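Local coordinates for protein bifunctional endomannanase/endoglucanase (Caldanaerobius polysaccharolyticus, PDB 3W0K) that acts as a glycoside hydrolase of family 5, probably cutting within mannan and beta-glucan chains, at residues L81-H84 and R85-G88; K123-S127 and K128-F132; P139-Q143 and Y144-R148; N263-N267 and D268-R272; L290-F293 and K294-G298. All coordinates share one frame; numbering follows the deposited sequence.

Contact 1. Residues L81-H84 and R85-G88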
loop_
_atom_site.group_PDB
_atom_site.type_symbol
_atom_site.label_atom_id
_atom_site.label_comp_id
_atom_site.label_asym_id
_atom_site.label_seq_id
_atom_site.Cartn_x
_atom_site.Cartn_y
_atom_site.Cartn_z
ATOM N N LEU A 81 -8.082 -4.626 2.459
ATOM C CA LEU A 81 -8.274 -5.048 1.072
ATOM C C LEU A 81 -8.131 -3.849 0.147
ATOM O O LEU A 81 -8.817 -2.842 0.316
ATOM C CB LEU A 81 -9.662 -5.678 0.899
ATOM C CG LEU A 81 -10.051 -6.125 -0.512
ATOM C CD1 LEU A 81 -9.141 -7.244 -0.993
ATOM C CD2 LEU A 81 -11.509 -6.582 -0.513
ATOM N N ASN A 82 -7.259 -3.975 -0.850
ATOM C CA ASN A 82 -7.007 -2.891 -1.794
ATOM C C ASN A 82 -7.150 -3.307 -3.252
ATOM O O ASN A 82 -6.744 -4.404 -3.629
ATOM C CB ASN A 82 -5.578 -2.355 -1.580
ATOM C CG ASN A 82 -5.096 -1.473 -2.729
ATOM O OD1 ASN A 82 -4.217 -1.862 -3.501
ATOM N ND2 ASN A 82 -5.684 -0.290 -2.855
ATOM N N LEU A 83 -7.759 -2.446 -4.067
ATOM C CA LEU A 83 -7.833 -2.731 -5.495
ATOM C C LEU A 83 -6.568 -2.080 -6.055
ATOM O O LEU A 83 -6.452 -0.850 -6.077
ATOM C CB LEU A 83 -9.077 -2.121 -6.153
ATOM C CG LEU A 83 -10.422 -2.816 -5.926
ATOM C CD1 LEU A 83 -11.472 -2.184 -6.837
ATOM C CD2 LEU A 83 -10.306 -4.303 -6.228
ATOM N N HIS A 84 -5.581 -2.905 -6.395
ATOM C CA HIS A 84 -4.318 -2.411 -6.937
ATOM C C HIS A 84 -4.513 -2.080 -8.409
ATOM O O HIS A 84 -4.046 -1.042 -8.894
ATOM C CB HIS A 84 -3.208 -3.437 -6.755
ATOM C CG HIS A 84 -1.849 -2.882 -7.023
ATOM N ND1 HIS A 84 -1.248 -2.960 -8.260
ATOM C CD2 HIS A 84 -0.998 -2.186 -6.233
ATOM C CE1 HIS A 84 -0.087 -2.331 -8.222
ATOM N NE2 HIS A 84 0.088 -1.852 -7.004
ATOM N N ARG A 85 -5.094 -3.030 -9.133
ATOM C CA ARG A 85 -5.464 -2.812 -10.522
ATOM C C ARG A 85 -6.979 -2.820 -10.379
ATOM O O ARG A 85 -7.569 -3.810 -9.930
ATOM C CB ARG A 85 -5.008 -3.927 -11.470
ATOM C CG ARG A 85 -5.528 -3.699 -12.903
ATOM C CD ARG A 85 -4.934 -4.659 -13.925
ATOM N NE ARG A 85 -3.512 -4.410 -14.151
ATOM C CZ ARG A 85 -3.018 -3.507 -14.992
ATOM N NH1 ARG A 85 -3.824 -2.736 -15.717
ATOM N NH2 ARG A 85 -1.701 -3.368 -15.103
ATOM N N ALA A 86 -7.571 -1.658 -10.619
ATOM C CA ALA A 86 -9.011 -1.465 -10.523
ATOM C C ALA A 86 -9.556 -1.207 -11.917
ATOM O O ALA A 86 -8.788 -0.973 -12.848
ATOM C CB ALA A 86 -9.301 -0.258 -9.624
ATOM N N PRO A 87 -10.884 -1.306 -12.097
ATOM C CA PRO A 87 -11.450 -1.050 -13.425
ATOM C C PRO A 87 -10.991 0.315 -13.938
ATOM O O PRO A 87 -11.292 1.353 -13.336
ATOM C CB PRO A 87 -12.950 -1.057 -13.153
ATOM C CG PRO A 87 -13.075 -2.120 -12.114
ATOM C CD PRO A 87 -11.917 -1.824 -11.177
ATOM N N GLY A 88 -10.211 0.298 -15.012
ATOM C CA GLY A 88 -9.722 1.533 -15.596
ATOM C C GLY A 88 -8.458 2.137 -15.012
ATOM O O GLY A 88 -8.111 3.263 -15.368
#
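The contact lies at the C-terminal end of barrel strand 78-83, where Leu-83 packs against Ala-86 as the chain turns out of the sheet into the following loop. The corner is at His-84. It brings the residues on either side of it back together, so that CB of Leu-83 lies 3.9 Å from CB of Ala-86. The Leu-83 side chain leaves with CG beside its backbone N (chi1 -76°). This places CD1 next to the same methyl, 4.0 Å from CB of Ala-86. CD1 of Leu-83 also comes loosely to the proline ring, 4.4 Å from CD of Pro-87. This small apolar patch is buried under helix 105-121, where Trp-115 covers Leu-83 and Phe-111 covers Ala-86.

The polar side chains leave the corner away from this patch. The His-84 ring bonds a Tris molecule, probably from the crystallisation liquor, through NE2. Arg-85 runs out extended and bends at chi3 (-69°). Its guanidinium forms a salt bridge with Glu-97, whose carboxylate also accepts the backbone N of Gly-88. The strand runs out at its C-terminal end into a loop leading to helix 105-121, as in a TIM barrel, where these ends carry the active site. A histidine beside a small-molecule pocket at the end of the third strand is consistent with the family 5 active-site cleft.

Contact 2. Residues K123-S127 and K128-F132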
loop_
_atom_site.group_PDB
_atom_site.type_symbol
_atom_site.label_atom_id
_atom_site.label_comp_id
_atom_site.label_asym_id
_atom_site.label_seq_id
_atom_site.Cartn_x
_atom_site.Cartn_y
_atom_site.Cartn_z
ATOM N N LYS A 123 -20.468 -7.153 5.051
ATOM C CA LYS A 123 -21.251 -6.345 5.984
ATOM C C LYS A 123 -21.369 -7.103 7.301
ATOM O O LYS A 123 -21.739 -8.277 7.316
ATOM C CB LYS A 123 -22.648 -6.052 5.435
ATOM C CG LYS A 123 -23.463 -5.159 6.364
ATOM C CD LYS A 123 -24.839 -4.873 5.815
ATOM C CE LYS A 123 -25.632 -4.028 6.798
ATOM N NZ LYS A 123 -26.996 -3.730 6.288
ATOM N N GLY A 124 -21.027 -6.438 8.397
ATOM C CA GLY A 124 -21.094 -7.089 9.696
ATOM C C GLY A 124 -19.714 -7.350 10.262
ATOM O O GLY A 124 -19.555 -7.458 11.478
ATOM N N VAL A 125 -18.720 -7.490 9.385
ATOM C CA VAL A 125 -17.351 -7.712 9.842
ATOM C C VAL A 125 -16.824 -6.385 10.382
ATOM O O VAL A 125 -16.846 -5.362 9.691
ATOM C CB VAL A 125 -16.434 -8.230 8.711
ATOM C CG1 VAL A 125 -15.001 -8.363 9.215
ATOM C CG2 VAL A 125 -16.931 -9.583 8.213
ATOM N N SER A 126 -16.391 -6.404 11.636
ATOM C CA SER A 126 -15.883 -5.211 12.303
ATOM C C SER A 126 -14.691 -4.582 11.598
ATOM O O SER A 126 -13.855 -5.284 11.027
ATOM C CB SER A 126 -15.487 -5.544 13.743
ATOM O OG SER A 126 -14.899 -4.424 14.376
ATOM N N SER A 127 -14.614 -3.255 11.654
ATOM C CA SER A 127 -13.502 -2.534 11.048
ATOM C C SER A 127 -12.213 -2.806 11.811
ATOM O O SER A 127 -11.126 -2.458 11.357
ATOM C CB SER A 127 -13.793 -1.039 10.982
ATOM O OG SER A 127 -14.774 -0.794 9.993
ATOM N N LYS A 128 -12.340 -3.422 12.981
ATOM C CA LYS A 128 -11.173 -3.787 13.767
ATOM C C LYS A 128 -10.400 -4.824 12.947
ATOM O O LYS A 128 -9.169 -4.850 12.958
ATOM C CB LYS A 128 -11.617 -4.398 15.102
ATOM C CG LYS A 128 -10.491 -4.901 15.981
ATOM C CD LYS A 128 -11.028 -5.321 17.338
ATOM C CE LYS A 128 -9.935 -5.904 18.212
ATOM N NZ LYS A 128 -10.436 -6.168 19.590
ATOM N N PHE A 129 -11.138 -5.609 12.162
ATOM C CA PHE A 129 -10.554 -6.668 11.347
ATOM C C PHE A 129 -10.510 -6.439 9.836
ATOM O O PHE A 129 -9.768 -7.128 9.136
ATOM C CB PHE A 129 -11.285 -7.986 11.624
ATOM C CG PHE A 129 -11.065 -8.517 13.010
ATOM C CD1 PHE A 129 -9.921 -9.244 13.308
ATOM C CD2 PHE A 129 -11.996 -8.282 14.018
ATOM C CE1 PHE A 129 -9.700 -9.735 14.594
ATOM C CE2 PHE A 129 -11.784 -8.768 15.310
ATOM C CZ PHE A 129 -10.634 -9.495 15.595
ATOM N N LEU A 130 -11.285 -5.484 9.327
ATOM C CA LEU A 130 -11.315 -5.260 7.884
ATOM C C LEU A 130 -11.543 -3.818 7.448
ATOM O O LEU A 130 -12.448 -3.144 7.940
ATOM C CB LEU A 130 -12.396 -6.152 7.253
ATOM C CG LEU A 130 -12.685 -6.029 5.754
ATOM C CD1 LEU A 130 -11.500 -6.518 4.932
ATOM C CD2 LEU A 130 -13.925 -6.844 5.427
ATOM N N SER A 131 -10.712 -3.360 6.514
ATOM C CA SER A 131 -10.838 -2.019 5.949
ATOM C C SER A 131 -10.704 -2.115 4.429
ATOM O O SER A 131 -10.151 -3.090 3.909
ATOM C CB SER A 131 -9.793 -1.056 6.529
ATOM O OG SER A 131 -8.469 -1.470 6.250
ATOM N N PHE A 132 -11.243 -1.119 3.728
ATOM C CA PHE A 132 -11.209 -1.066 2.267
ATOM C C PHE A 132 -10.343 0.099 1.790
ATOM O O PHE A 132 -10.652 1.252 2.082
ATOM C CB PHE A 132 -12.624 -0.845 1.703
ATOM C CG PHE A 132 -13.579 -1.998 1.905
ATOM C CD1 PHE A 132 -13.140 -3.248 2.334
ATOM C CD2 PHE A 132 -14.935 -1.823 1.633
ATOM C CE1 PHE A 132 -14.037 -4.308 2.486
ATOM C CE2 PHE A 132 -15.838 -2.875 1.781
ATOM C CZ PHE A 132 -15.388 -4.120 2.209
#
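Ser-126 meets both Lys-128 and Phe-129 with a side chain of only two atoms. Its CB lies at the edge of the Phe-129 ring, near the ring plane, 4.4 Å from CD2 of Phe-129. Its tip, OG, accepts the backbone N-H of Lys-128 at 3.1 Å, and the bond is nearly straight (165°). OG also touches the start of the lysine side chain, 3.4 Å from CB of Lys-128. The hydroxyl can do this because OG is anti to the backbone N of Ser-126 (chi1 176°), which swings it forward along the chain.

A serine hydroxyl bonded to the N-H two residues on is an ST turn. Here it lies in the loop that leads from helix 105-121 into barrel strand 130-133. Ser-126 O takes two further N-H groups. Phe-129 N donates to Ser-126 O at 3.0 Å from well above the carbonyl plane, and the bond from Leu-130 N to the same oxygen is weak. One residue earlier, CG1 of Val-125 touches CB of Leu-130 at 3.9 Å. Ser-127 turns its OG elsewhere, to Asp-168 O and to the N of Glu-170, where neighbouring strand 170-174 begins. Its CA makes a C-H...O contact of 3.3 Å with O of Leu-130.

Contact 3. Residues P139-Q143 and Y144-R148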
loop_
_atom_site.group_PDB
_atom_site.type_symbol
_atom_site.label_atom_id
_atom_site.label_comp_id
_atom_site.label_asym_id
_atom_site.label_seq_id
_atom_site.Cartn_x
_atom_site.Cartn_y
_atom_site.Cartn_z
ATOM N N PRO A 139 -2.700 8.560 -9.914
ATOM C CA PRO A 139 -1.665 9.302 -10.637
ATOM C C PRO A 139 -1.507 10.767 -10.259
ATOM O O PRO A 139 -2.201 11.287 -9.383
ATOM C CB PRO A 139 -2.101 9.149 -12.090
ATOM C CG PRO A 139 -3.589 9.196 -11.983
ATOM C CD PRO A 139 -3.874 8.319 -10.776
ATOM N N ASN A 140 -0.556 11.418 -10.917
ATOM C CA ASN A 140 -0.312 12.829 -10.674
ATOM C C ASN A 140 -1.426 13.663 -11.279
ATOM O O ASN A 140 -2.120 13.232 -12.203
ATOM C CB ASN A 140 1.015 13.260 -11.298
ATOM C CG ASN A 140 2.208 12.861 -10.459
ATOM O OD1 ASN A 140 2.505 13.495 -9.443
ATOM N ND2 ASN A 140 2.902 11.816 -10.877
ATOM N N ILE A 141 -1.630 14.843 -10.710
ATOM C CA ILE A 141 -2.625 15.767 -11.229
ATOM C C ILE A 141 -2.124 16.104 -12.637
ATOM O O ILE A 141 -0.943 16.404 -12.829
ATOM C CB ILE A 141 -2.684 17.037 -10.355
ATOM C CG1 ILE A 141 -3.155 16.666 -8.945
ATOM C CG2 ILE A 141 -3.612 18.073 -10.977
ATOM C CD1 ILE A 141 -2.846 17.722 -7.898
ATOM N N GLY A 142 -3.001 15.980 -13.626
ATOM C CA GLY A 142 -2.606 16.255 -14.998
ATOM C C GLY A 142 -2.268 15.000 -15.785
ATOM O O GLY A 142 -1.959 15.078 -16.974
ATOM N N GLN A 143 -2.271 13.853 -15.109
ATOM C CA GLN A 143 -1.996 12.566 -15.745
ATOM C C GLN A 143 -3.314 11.825 -15.921
ATOM O O GLN A 143 -4.099 11.725 -14.977
ATOM C CB GLN A 143 -1.094 11.704 -14.866
ATOM C CG GLN A 143 0.383 11.817 -15.117
ATOM C CD GLN A 143 1.149 10.700 -14.429
ATOM O OE1 GLN A 143 0.970 10.454 -13.236
ATOM N NE2 GLN A 143 1.989 10.002 -15.187
ATOM N N TYR A 144 -3.535 11.275 -17.111
ATOM C CA TYR A 144 -4.760 10.535 -17.410
ATOM C C TYR A 144 -6.008 11.356 -17.089
ATOM O O TYR A 144 -7.043 10.810 -16.695
ATOM C CB TYR A 144 -4.787 9.207 -16.639
ATOM C CG TYR A 144 -3.522 8.390 -16.765
ATOM C CD1 TYR A 144 -3.091 7.913 -18.005
ATOM C CD2 TYR A 144 -2.745 8.103 -15.646
ATOM C CE1 TYR A 144 -1.919 7.172 -18.119
ATOM C CE2 TYR A 144 -1.575 7.364 -15.748
ATOM C CZ TYR A 144 -1.165 6.901 -16.988
ATOM O OH TYR A 144 -0.003 6.176 -17.093
ATOM N N GLY A 145 -5.893 12.675 -17.228
ATOM C CA GLY A 145 -7.018 13.558 -16.966
ATOM C C GLY A 145 -7.407 13.763 -15.512
ATOM O O GLY A 145 -8.420 14.398 -15.237
ATOM N N LEU A 146 -6.609 13.254 -14.576
ATOM C CA LEU A 146 -6.934 13.417 -13.162
ATOM C C LEU A 146 -6.751 14.846 -12.675
ATOM O O LEU A 146 -5.790 15.527 -13.041
ATOM C CB LEU A 146 -6.090 12.473 -12.286
ATOM C CG LEU A 146 -6.377 12.472 -10.771
ATOM C CD1 LEU A 146 -6.075 11.111 -10.160
ATOM C CD2 LEU A 146 -5.577 13.555 -10.045
ATOM N N THR A 147 -7.712 15.301 -11.878
ATOM C CA THR A 147 -7.671 16.620 -11.253
ATOM C C THR A 147 -8.079 16.353 -9.810
ATOM O O THR A 147 -8.664 15.308 -9.513
ATOM C CB THR A 147 -8.687 17.617 -11.869
ATOM O OG1 THR A 147 -10.025 17.149 -11.658
ATOM C CG2 THR A 147 -8.441 17.797 -13.359
ATOM N N ARG A 148 -7.747 17.259 -8.901
ATOM C CA ARG A 148 -8.144 17.058 -7.510
ATOM C C ARG A 148 -9.664 16.971 -7.422
ATOM O O ARG A 148 -10.206 16.192 -6.638
ATOM C CB ARG A 148 -7.637 18.193 -6.619
ATOM C CG ARG A 148 -6.152 18.140 -6.309
ATOM C CD ARG A 148 -5.807 19.182 -5.265
ATOM N NE ARG A 148 -4.372 19.281 -5.010
ATOM C CZ ARG A 148 -3.707 18.556 -4.114
ATOM N NH1 ARG A 148 -4.335 17.649 -3.374
ATOM N NH2 ARG A 148 -2.412 18.774 -3.930
HETATM O O HOH W 1 -3.966 14.209 -18.627
#
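Leu-146 and Pro-139 meet because CG of Leu-146 lies anti to the backbone N (chi1 -177°), which carries the isobutyl group back across the loop. CD1 of Leu-146 then touches the proline ring, 3.6 Å from CD of Pro-139. CD2 turns to the isoleucine, 4.1 Å from CG1 of Ile-141. In Ile-141, chi1 (-64°) and an extended chi2 (162°) send CD1 out over one face of the Arg-148 guanidinium, 3.6 Å from NE. The charged end of that arginine pairs with Glu-185. Tyr-144 turns the edge of its ring to the proline, with CD2 3.8 Å from CB of Pro-139.

Two tight turns follow each other here, in the loop between strand 130-133 and helix 148-165. The first is type II, from Asn-140 to Gln-143. The second is type I', from Gln-143 to Leu-146, with Tyr-144 and Gly-145 both at positive phi. The backbone bond that closes the second runs from Leu-146 N to Gln-143 O at 3.0 Å. Gly-142 N donates to Leu-146 O at 2.9 Å and ties the two turns together. A water also spans them, giving to Gly-142 O and taking from Gly-145 N. With only the methyl of an alanine in place of the Leu-146 side chain, a gap would probably open between Pro-139 and Ile-141. The Gln-143 side chain folds back over the first turn. Its OE1 accepts Asn-140 N at 2.9 Å, on a lone pair in the carbonyl plane, and takes a weak bond from Asn-140 ND2.

Contact 4. Residues N263-N267 and D268-R272; sequences NKTSN and DVAIR
Ser-266 and Asp-268 join side chain to side chain on the outer side of a helix start. OG of Ser-266 donates to OD2 of Asp-268 at 2.7 Å, meeting it nearly along its C-O axis. The aspartate can turn back this far because CG lies between the backbone N and the carbonyl carbon (chi1 68°). Ser-266 holds the N-cap position of helix 267-284, but its hydroxyl is spent on this carboxylate and caps no backbone N-H. Were Ser-266 an alanine, the Asp-268 carboxylate would probably lose this partner and be free to turn.

The tighter part is the first helical turn, with the buried Asn-267, Ala-270 and Ile-271. Its first bonds run from Ala-270 N to Ser-266 O at 3.0 Å and from Ile-271 N to Asn-267 O at 2.9 Å. CG1 of Ile-271 lies against the backbone O of Asn-267 at 3.3 Å and 3.8 Å from its ND2. Elsewhere on the first turn, CG2 of Thr-265 meets CG1 of Val-269 at 4.0 Å, the two side chains crossing at about a right angle. Asp-268, by contrast, is exposed to solvent.

The polar tips of two buried residues bond outside the segments: Asn-267 OD1 takes a bond from Arg-304, and Thr-265 OG1 bonds Leu-203 O in helix 201-204. The helix begun here links barrel strands 254-259 and 287-290 in a beta-alpha-beta crossover.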
loop_
_atom_site.group_PDB
_atom_site.type_symbol
_atom_site.label_atom_id
_atom_site.label_comp_id
_atom_site.label_asym_id
_atom_site.label_seq_id
_atom_site.Cartn_x
_atom_site.Cartn_y
_atom_site.Cartn_z
ATOM N N ASN A 263 16.241 -4.240 -3.451
ATOM C CA ASN A 263 17.451 -4.973 -3.077
ATOM C C ASN A 263 18.751 -4.743 -3.847
ATOM O O ASN A 263 19.662 -5.573 -3.779
ATOM C CB ASN A 263 17.142 -6.474 -3.005
ATOM C CG ASN A 263 16.892 -7.095 -4.374
ATOM O OD1 ASN A 263 16.744 -6.394 -5.377
ATOM N ND2 ASN A 263 16.858 -8.419 -4.415
ATOM N N LYS A 264 18.850 -3.630 -4.566
ATOM C CA LYS A 264 20.071 -3.326 -5.314
ATOM C C LYS A 264 20.907 -2.267 -4.597
ATOM O O LYS A 264 22.089 -2.084 -4.889
ATOM C CB LYS A 264 19.734 -2.880 -6.738
ATOM C CG LYS A 264 19.076 -3.964 -7.574
ATOM C CD LYS A 264 19.943 -5.210 -7.649
ATOM C CE LYS A 264 19.259 -6.304 -8.453
ATOM N NZ LYS A 264 20.092 -7.534 -8.540
ATOM N N THR A 265 20.280 -1.590 -3.641
ATOM C CA THR A 265 20.921 -0.553 -2.841
ATOM C C THR A 265 21.783 -1.223 -1.776
ATOM O O THR A 265 21.410 -2.271 -1.245
ATOM C CB THR A 265 19.845 0.313 -2.153
ATOM O OG1 THR A 265 19.043 0.947 -3.155
ATOM C CG2 THR A 265 20.473 1.372 -1.253
ATOM N N SER A 266 22.943 -0.643 -1.479
ATOM C CA SER A 266 23.825 -1.212 -0.462
ATOM C C SER A 266 23.057 -1.250 0.856
ATOM O O SER A 266 22.355 -0.294 1.198
ATOM C CB SER A 266 25.095 -0.375 -0.312
ATOM O OG SER A 266 26.053 -1.068 0.469
ATOM N N ASN A 267 23.189 -2.349 1.593
ATOM C CA ASN A 267 22.461 -2.495 2.845
ATOM C C ASN A 267 22.736 -1.436 3.901
ATOM O O ASN A 267 21.820 -1.025 4.609
ATOM C CB ASN A 267 22.647 -3.885 3.446
ATOM C CG ASN A 267 21.547 -4.232 4.419
ATOM O OD1 ASN A 267 20.365 -4.205 4.064
ATOM N ND2 ASN A 267 21.916 -4.526 5.660
ATOM N N ASP A 268 23.989 -1.002 4.026
ATOM C CA ASP A 268 24.317 0.020 5.015
ATOM C C ASP A 268 23.574 1.317 4.693
ATOM O O ASP A 268 23.090 2.004 5.591
ATOM C CB ASP A 268 25.834 0.259 5.081
ATOM C CG ASP A 268 26.388 0.901 3.823
ATOM O OD1 ASP A 268 27.096 1.925 3.944
ATOM O OD2 ASP A 268 26.122 0.388 2.716
ATOM N N VAL A 269 23.446 1.612 3.401
ATOM C CA VAL A 269 22.748 2.807 2.936
ATOM C C VAL A 269 21.245 2.675 3.192
ATOM O O VAL A 269 20.599 3.617 3.660
ATOM C CB VAL A 269 23.011 3.043 1.428
ATOM C CG1 VAL A 269 22.178 4.209 0.909
ATOM C CG2 VAL A 269 24.495 3.316 1.197
ATOM N N ALA A 270 20.701 1.494 2.911
ATOM C CA ALA A 270 19.278 1.233 3.119
ATOM C C ALA A 270 18.918 1.351 4.595
ATOM O O ALA A 270 17.935 2.003 4.948
ATOM C CB ALA A 270 18.915 -0.149 2.595
ATOM N N ILE A 271 19.722 0.726 5.453
ATOM C CA ILE A 271 19.493 0.770 6.894
ATOM C C ILE A 271 19.533 2.204 7.415
ATOM O O ILE A 271 18.694 2.589 8.218
ATOM C CB ILE A 271 20.519 -0.113 7.658
ATOM C CG1 ILE A 271 20.193 -1.596 7.444
ATOM C CG2 ILE A 271 20.532 0.229 9.149
ATOM C CD1 ILE A 271 18.900 -2.053 8.116
ATOM N N ARG A 272 20.487 2.997 6.926
ATOM C CA ARG A 272 20.613 4.390 7.350
ATOM C C ARG A 272 19.339 5.169 7.014
ATOM O O ARG A 272 18.862 5.980 7.809
ATOM C CB ARG A 272 21.824 5.049 6.678
ATOM C CG ARG A 272 22.058 6.491 7.099
ATOM C CD ARG A 272 22.324 6.597 8.589
ATOM N NE ARG A 272 22.388 7.988 9.030
ATOM C CZ ARG A 272 21.333 8.719 9.375
ATOM N NH1 ARG A 272 20.112 8.195 9.335
ATOM N NH2 ARG A 272 21.502 9.973 9.776
#

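Contact 5. Residues L290-F293 and K294-G298; sequences LWNF and KGPFG
Trp-291 turns the edge of its indole to the face of the Phe-297 ring in a T-shaped stack. The centroids of the indole five-membered ring and the phenyl ring are 5.2 Å apart, and the planes stand at 83°. The indole touches through CD1, which is 3.6 Å from CD1 of Phe-297. Asn-292 comes to the same phenyl ring from its edge, with OD1 near the ring plane and the amide turned 77° from it. This oxygen accepts the backbone N-H of Phe-297 at 3.0 Å, tilted from the carbonyl plane. CG of Asn-292 lies beside its own backbone N (chi1 -70°), which points the amide at the turn.

That turn is type I, from Gly-295 to Gly-298, in the loop that leaves the eighth barrel strand, 287-290. A tryptophan here, close to a bound Tris molecule and edge-to-face with Tyr-12, is consistent with the active-site cleft of family 5. Leu-290 touches the turn, its CG 3.3 Å from O of Phe-297. Gly-298 CA fits against two carbonyls, 3.1 Å from O of Asn-292 and 3.3 Å from O of Phe-293. The Phe-293 ring meets Phe-6 and Phe-315 edge-to-face, while Lys-294 reaches Asp-24 in a salt bridge.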
loop_
_atom_site.group_PDB
_atom_site.type_symbol
_atom_site.label_atom_id
_atom_site.label_comp_id
_atom_site.label_asym_id
_atom_site.label_seq_id
_atom_site.Cartn_x
_atom_site.Cartn_y
_atom_site.Cartn_z
ATOM N N LEU A 290 5.348 -2.601 5.466
ATOM C CA LEU A 290 6.429 -2.830 4.506
ATOM C C LEU A 290 5.858 -3.481 3.243
ATOM O O LEU A 290 4.933 -4.296 3.324
ATOM C CB LEU A 290 7.506 -3.724 5.136
ATOM C CG LEU A 290 8.916 -3.643 4.545
ATOM C CD1 LEU A 290 9.532 -2.278 4.822
ATOM C CD2 LEU A 290 9.780 -4.736 5.144
ATOM N N TRP A 291 6.405 -3.128 2.082
ATOM C CA TRP A 291 5.897 -3.672 0.821
ATOM C C TRP A 291 5.958 -5.197 0.698
ATOM O O TRP A 291 5.031 -5.809 0.175
ATOM C CB TRP A 291 6.556 -2.994 -0.384
ATOM C CG TRP A 291 6.097 -3.569 -1.696
ATOM C CD1 TRP A 291 6.883 -4.120 -2.665
ATOM C CD2 TRP A 291 4.742 -3.703 -2.154
ATOM N NE1 TRP A 291 6.104 -4.597 -3.695
ATOM C CE2 TRP A 291 4.787 -4.353 -3.405
ATOM C CE3 TRP A 291 3.495 -3.341 -1.623
ATOM C CZ2 TRP A 291 3.632 -4.651 -4.137
ATOM C CZ3 TRP A 291 2.344 -3.638 -2.353
ATOM C CH2 TRP A 291 2.424 -4.287 -3.596
ATOM N N ASN A 292 7.049 -5.809 1.150
ATOM C CA ASN A 292 7.166 -7.271 1.094
ATOM C C ASN A 292 7.496 -7.826 2.473
ATOM O O ASN A 292 7.998 -7.105 3.343
ATOM C CB ASN A 292 8.323 -7.727 0.186
ATOM C CG ASN A 292 8.090 -7.475 -1.288
ATOM O OD1 ASN A 292 9.049 -7.314 -2.040
ATOM N ND2 ASN A 292 6.838 -7.507 -1.724
ATOM N N PHE A 293 7.166 -9.100 2.675
ATOM C CA PHE A 293 7.533 -9.816 3.891
ATOM C C PHE A 293 8.719 -10.603 3.326
ATOM O O PHE A 293 9.862 -10.418 3.739
ATOM C CB PHE A 293 6.424 -10.759 4.361
ATOM C CG PHE A 293 6.844 -11.651 5.488
ATOM C CD1 PHE A 293 7.155 -11.116 6.733
ATOM C CD2 PHE A 293 6.989 -13.022 5.291
ATOM C CE1 PHE A 293 7.610 -11.932 7.767
ATOM C CE2 PHE A 293 7.443 -13.849 6.317
ATOM C CZ PHE A 293 7.754 -13.300 7.558
ATOM N N LYS A 294 8.430 -11.466 2.354
ATOM C CA LYS A 294 9.460 -12.213 1.640
ATOM C C LYS A 294 9.563 -11.471 0.312
ATOM O O LYS A 294 8.549 -11.024 -0.230
ATOM C CB LYS A 294 9.041 -13.666 1.397
ATOM C CG LYS A 294 9.266 -14.572 2.590
ATOM C CD LYS A 294 8.789 -15.986 2.316
ATOM C CE LYS A 294 7.276 -16.058 2.274
ATOM N NZ LYS A 294 6.812 -17.453 2.046
ATOM N N GLY A 295 10.782 -11.284 -0.181
ATOM C CA GLY A 295 10.965 -10.573 -1.434
ATOM C C GLY A 295 11.968 -9.442 -1.304
ATOM O O GLY A 295 12.429 -9.150 -0.202
ATOM N N PRO A 296 12.298 -8.759 -2.414
ATOM C CA PRO A 296 13.258 -7.647 -2.442
ATOM C C PRO A 296 12.996 -6.524 -1.440
ATOM O O PRO A 296 13.940 -5.968 -0.879
ATOM C CB PRO A 296 13.159 -7.154 -3.883
ATOM C CG PRO A 296 12.839 -8.402 -4.639
ATOM C CD PRO A 296 11.786 -9.037 -3.767
ATOM N N PHE A 297 11.726 -6.174 -1.242
ATOM C CA PHE A 297 11.342 -5.119 -0.300
ATOM C C PHE A 297 10.972 -5.693 1.070
ATOM O O PHE A 297 10.329 -5.011 1.876
ATOM C CB PHE A 297 10.127 -4.340 -0.825
ATOM C CG PHE A 297 10.432 -3.390 -1.948
ATOM C CD1 PHE A 297 10.446 -3.831 -3.266
ATOM C CD2 PHE A 297 10.651 -2.041 -1.688
ATOM C CE1 PHE A 297 10.670 -2.936 -4.316
ATOM C CE2 PHE A 297 10.877 -1.138 -2.727
ATOM C CZ PHE A 297 10.886 -1.588 -4.045
ATOM N N GLY A 298 11.379 -6.930 1.342
ATOM C CA GLY A 298 11.028 -7.555 2.612
ATOM C C GLY A 298 12.123 -7.694 3.652
ATOM O O GLY A 298 13.182 -7.070 3.559
#

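In the fold
Contacts 1 and 5 lie at the C-terminal ends of their barrel strands, contact 2 at the N-terminal start of strand 130-133. Contacts 1 and 2 are on neighbouring strands and meet through Leu-81 N and Ser-131 O, 3.0 Å apart, a probable hydrogen bond. Contacts 1 and 5 flank the pocket holding the Tris molecule. The side chain of His-84 is about 3 Å from the bound Tris, and so is that of Trp-291. Both pack on Tyr-12. The centres of these contacts are about 20 Å apart, their nearest atoms about 5 Å. Contact 4 touches contact 5, with Asn-263 CG 3.8 Å from Pro-296 CB. Contact 3 touches none of the others, its centre about 17 Å from that of contact 1.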